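Long-range contacts in beta-ketothiolase BktB (PDB 4NZS), which catalyses the condensation of two acetyl-CoA molecules to acetoacetyl-CoA, and of acetyl-CoA with propionyl-CoA to beta-ketovaleryl-CoA, serving the production of the copolymer PHBV: residues Arg8-Ser14 with Ala262-Arg268; Leu38-Glu42 with Ile205-Val209. All blocks are in the same frame, centred on the assembly; numbering follows the deposited sequence.

Contact 1: Arg8-Ser14 with Ala262-Arg268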
# COMPACT_ATOMS: atom_id res chain seq x y z
N ARG A 8 -10.97 8.69 50.26
CA ARG A 8 -10.40 9.89 49.56
C ARG A 8 -11.36 10.61 48.62
O ARG A 8 -12.44 10.09 48.31
CB ARG A 8 -9.22 9.45 48.70
CG ARG A 8 -8.10 8.77 49.46
CD ARG A 8 -7.14 9.81 50.00
NE ARG A 8 -6.25 10.30 48.96
CZ ARG A 8 -5.10 9.72 48.61
NH1 ARG A 8 -4.68 8.62 49.22
NH2 ARG A 8 -4.38 10.25 47.63
N GLU A 9 -10.94 11.76 48.09
CA GLU A 9 -11.80 12.62 47.24
C GLU A 9 -11.09 13.33 46.04
O GLU A 9 -9.96 13.81 46.19
CB GLU A 9 -12.40 13.66 48.17
CG GLU A 9 -12.84 14.96 47.52
CD GLU A 9 -14.18 14.83 46.82
OE1 GLU A 9 -14.26 14.03 45.84
OE2 GLU A 9 -15.13 15.52 47.27
N VAL A 10 -11.77 13.45 44.88
CA VAL A 10 -11.17 14.07 43.65
C VAL A 10 -11.93 15.22 42.96
O VAL A 10 -13.13 15.14 42.72
CB VAL A 10 -10.91 13.04 42.53
CG1 VAL A 10 -9.79 12.09 42.93
CG2 VAL A 10 -12.18 12.30 42.13
N VAL A 11 -11.19 16.26 42.59
CA VAL A 11 -11.77 17.49 42.04
C VAL A 11 -11.09 17.89 40.76
O VAL A 11 -9.96 17.48 40.50
CB VAL A 11 -11.56 18.68 43.00
CG1 VAL A 11 -12.29 18.43 44.30
CG2 VAL A 11 -10.07 18.94 43.27
N VAL A 12 -11.76 18.76 40.00
CA VAL A 12 -11.22 19.24 38.73
C VAL A 12 -10.80 20.69 38.72
O VAL A 12 -11.63 21.61 38.62
CB VAL A 12 -12.23 19.10 37.60
CG1 VAL A 12 -11.50 19.27 36.28
CG2 VAL A 12 -12.93 17.75 37.72
N VAL A 13 -9.50 20.90 38.72
CA VAL A 13 -8.97 22.23 38.77
C VAL A 13 -9.15 22.93 37.43
O VAL A 13 -9.77 23.97 37.36
CB VAL A 13 -7.51 22.23 39.17
CG1 VAL A 13 -7.08 23.67 39.42
CG2 VAL A 13 -7.27 21.36 40.42
N SER A 14 -8.63 22.36 36.35
CA SER A 14 -8.80 22.93 35.02
C SER A 14 -9.40 21.92 34.06
O SER A 14 -9.36 20.69 34.32
CB SER A 14 -7.47 23.37 34.46
OG SER A 14 -6.71 22.23 34.11
N ALA A 262 -8.47 17.96 27.67
CA ALA A 262 -7.92 17.51 28.97
C ALA A 262 -8.53 18.19 30.19
O ALA A 262 -9.00 19.33 30.15
CB ALA A 262 -6.41 17.68 29.00
N VAL A 263 -8.53 17.45 31.29
CA VAL A 263 -8.84 18.04 32.56
C VAL A 263 -7.66 17.79 33.45
O VAL A 263 -7.07 16.69 33.41
CB VAL A 263 -10.10 17.46 33.21
CG1 VAL A 263 -11.22 17.42 32.21
CG2 VAL A 263 -9.83 16.09 33.82
N VAL A 264 -7.31 18.81 34.25
CA VAL A 264 -6.41 18.55 35.36
C VAL A 264 -7.26 18.25 36.56
O VAL A 264 -8.22 18.94 36.81
CB VAL A 264 -5.50 19.73 35.70
CG1 VAL A 264 -4.73 19.41 36.97
CG2 VAL A 264 -4.53 20.02 34.54
N MET A 265 -6.90 17.22 37.28
CA MET A 265 -7.62 16.89 38.50
C MET A 265 -6.72 16.82 39.69
O MET A 265 -5.48 16.79 39.58
CB MET A 265 -8.29 15.56 38.36
CG MET A 265 -9.62 15.59 37.65
SD MET A 265 -9.76 13.89 37.10
CE MET A 265 -11.44 13.90 36.48
N MET A 266 -7.38 16.77 40.83
CA MET A 266 -6.72 16.85 42.10
C MET A 266 -7.53 16.21 43.16
O MET A 266 -8.77 16.29 43.15
CB MET A 266 -6.52 18.32 42.49
CG MET A 266 -5.07 18.70 42.44
SD MET A 266 -4.71 20.43 42.73
CE MET A 266 -3.00 20.40 42.20
N GLU A 267 -6.81 15.60 44.09
CA GLU A 267 -7.30 15.40 45.45
C GLU A 267 -7.66 16.79 46.06
O GLU A 267 -6.81 17.70 46.18
CB GLU A 267 -6.25 14.67 46.32
CG GLU A 267 -6.81 13.63 47.29
CD GLU A 267 -7.76 14.20 48.33
OE1 GLU A 267 -7.52 15.35 48.78
OE2 GLU A 267 -8.74 13.49 48.69
N ARG A 268 -8.93 16.91 46.43
CA ARG A 268 -9.48 18.09 47.09
C ARG A 268 -8.47 18.79 47.97
O ARG A 268 -8.12 19.94 47.75
CB ARG A 268 -10.66 17.65 47.94
CG ARG A 268 -11.70 18.71 48.20
CD ARG A 268 -12.45 18.36 49.47
NE ARG A 268 -13.86 18.74 49.42
CZ ARG A 268 -14.33 19.98 49.50
NH1 ARG A 268 -13.51 21.03 49.62
NH2 ARG A 268 -15.65 20.18 49.45
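V11 and M266 pair antiparallel as a hydrogen-bonded pair. M266 N gives a bond of 2.7 Å to V11 O. V11 N bonds back to M266 O. On the side of the sheet shared by these two residues, V11 CG2 rests on M266 CB at 3.7 Å. V13 CG2 meets M266 SD at 3.6 Å, and the two side chains cross obliquely. On the other face V12 CG2 touches M265 CG at 4.0 Å.

The strand of V12 carries an extra residue further along, so V13 and S14 lie across from the single residue V264 in a classic beta bulge. V264 N bonds to S14 O at 2.8 Å. S14 OG is held by A43 O of helix 32-47.

At the other end E267 is the N-cap of helix 268-274. Its chain bends at chi2 (-62°), and OE2 takes the backbone N of E9 at 2.9 Å. OE1 caps A269 N. One carboxylate serves both the helix start and the backbone of E9. R268 N bonds to E9 O, and E9 CG lies 3.5 Å from R268 CB. E9 reaches R281 by a salt bridge, and R8 reaches D115.

The contact joins two central strands of the thiolase N-terminal domain through backbone bonds and buried aliphatic groups.

Contact 2: Leu38-Glu42 with Ile205-Val209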
# COMPACT_ATOMS: atom_id res chain seq x y z
N LEU A 38 -0.86 19.59 23.28
CA LEU A 38 -1.31 20.99 23.42
C LEU A 38 -2.22 21.11 24.61
O LEU A 38 -1.85 21.70 25.61
CB LEU A 38 -2.00 21.50 22.12
CG LEU A 38 -2.78 22.83 22.09
CD1 LEU A 38 -1.93 24.00 21.62
CD2 LEU A 38 -4.00 22.76 21.18
N VAL A 39 -3.40 20.49 24.53
CA VAL A 39 -4.38 20.58 25.63
C VAL A 39 -3.81 20.11 26.94
O VAL A 39 -4.33 20.42 28.00
CB VAL A 39 -5.68 19.77 25.38
CG1 VAL A 39 -6.35 20.23 24.08
CG2 VAL A 39 -5.39 18.28 25.38
N VAL A 40 -2.78 19.31 26.92
CA VAL A 40 -2.18 18.98 28.19
C VAL A 40 -1.51 20.24 28.65
O VAL A 40 -1.78 20.69 29.76
CB VAL A 40 -1.18 17.87 28.10
CG1 VAL A 40 -0.44 17.72 29.43
CG2 VAL A 40 -1.89 16.59 27.72
N ARG A 41 -0.67 20.82 27.81
CA ARG A 41 0.06 22.00 28.23
C ARG A 41 -0.88 23.11 28.64
O ARG A 41 -0.69 23.75 29.70
CB ARG A 41 0.98 22.52 27.17
CG ARG A 41 2.06 23.41 27.76
CD ARG A 41 3.38 23.17 27.09
NE ARG A 41 3.37 23.74 25.74
CZ ARG A 41 3.50 25.05 25.47
NH1 ARG A 41 3.63 25.97 26.44
NH2 ARG A 41 3.50 25.47 24.21
N GLU A 42 -1.92 23.32 27.87
CA GLU A 42 -2.84 24.38 28.24
C GLU A 42 -3.60 24.17 29.57
O GLU A 42 -3.85 25.12 30.32
CB GLU A 42 -3.86 24.62 27.15
CG GLU A 42 -4.26 26.07 27.09
CD GLU A 42 -3.04 26.94 26.87
OE1 GLU A 42 -2.35 27.23 27.87
OE2 GLU A 42 -2.77 27.29 25.69
N ILE A 205 -11.77 26.60 24.89
CA ILE A 205 -11.02 26.33 23.68
C ILE A 205 -9.59 26.88 23.71
O ILE A 205 -9.35 28.05 24.06
CB ILE A 205 -11.75 26.83 22.43
CG1 ILE A 205 -13.05 26.02 22.25
CG2 ILE A 205 -10.87 26.66 21.19
CD1 ILE A 205 -13.84 26.48 21.07
N VAL A 206 -8.66 26.00 23.32
CA VAL A 206 -7.26 26.34 23.05
C VAL A 206 -7.04 26.33 21.56
O VAL A 206 -7.36 25.34 20.90
CB VAL A 206 -6.29 25.37 23.77
CG1 VAL A 206 -6.55 23.90 23.43
CG2 VAL A 206 -4.87 25.77 23.48
N PRO A 207 -6.54 27.45 21.00
CA PRO A 207 -6.50 27.51 19.56
C PRO A 207 -5.36 26.70 19.07
O PRO A 207 -4.41 26.52 19.82
CB PRO A 207 -6.24 28.99 19.27
CG PRO A 207 -6.50 29.70 20.55
CD PRO A 207 -6.09 28.71 21.59
N VAL A 208 -5.43 26.22 17.83
CA VAL A 208 -4.26 25.57 17.28
C VAL A 208 -3.61 26.45 16.19
O VAL A 208 -4.10 26.64 15.08
CB VAL A 208 -4.47 24.06 16.95
CG1 VAL A 208 -5.48 23.45 17.93
CG2 VAL A 208 -4.89 23.83 15.52
N VAL A 209 -2.53 27.09 16.64
CA VAL A 209 -1.57 27.76 15.81
C VAL A 209 -1.02 26.73 14.88
O VAL A 209 -0.41 25.74 15.31
CB VAL A 209 -0.38 28.33 16.64
CG1 VAL A 209 -0.81 29.55 17.44
CG2 VAL A 209 0.24 27.26 17.56
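V39 and V206 make the closest backbone approach, with CA atoms 6.9 Å apart. L38-E42 is a turn of helix 32-47, closed by the bond from E42 N to L38 O. I205-V209 is an extended piece of chain that becomes strand 208-210. No hydrogen bond joins the two segments.

V206 points toward the helix. It is at the centre of the contact and meets L38, V39 and E42. With chi1 at 55°, V206 turns CG1 to L38 and V39 and CG2 to E42 and L38. CG1 meets L38 CD2 at 3.6 Å and V39 CG1 at 3.7 Å. L38 and V206 reach toward each other tip to tip, while V39 crosses V206 at about a right angle. CG2 lies 3.7 Å from E42 CG and 3.4 Å from E42 OE2, and it also meets L38 CD1 at 3.9 Å.

L38 sets its CG anti to the backbone N (chi1 169°), and its two methyls part. CD2 also touches V208 CG1 at 3.6 Å, the side chains at about a right angle. CD1 comes within 4.0 Å of P207 O.

Strand 10-22 lies beside this contact: T18 touches L38 and V39, and R17 shares a backbone bond with V206. V39 also rests on A260 and A262 of strand 257-267. V208 pairs with F219 in the small two-stranded sheet. The grip between the segments is therefore aliphatic, with one helix turn resting on a chain that backbone bonds hold to other strands. The carboxylate of E42 adds only van der Waals contact to V206.

Overall arrangement
Both contacts lie in the N-terminal thiolase domain, away from the probable active-site residues. Contact 1 is largely buried within the mixed sheet and joins neighbouring strands. Its outer end alone bears charged side chains. Contact 2 is smaller and partly exposed, where a helix meets an incoming chain. Their chemistry follows this difference: backbone hydrogen bonds and a carboxylate bonded to a backbone N-H in contact 1, methyl packing without polar bonds in contact 2. They share neighbours, since strand 10-22 leads on to helix 32-47, and A262 CB touches V39 O at 3.6 Å. In sequence, both segments of contact 2 fall between those of contact 1.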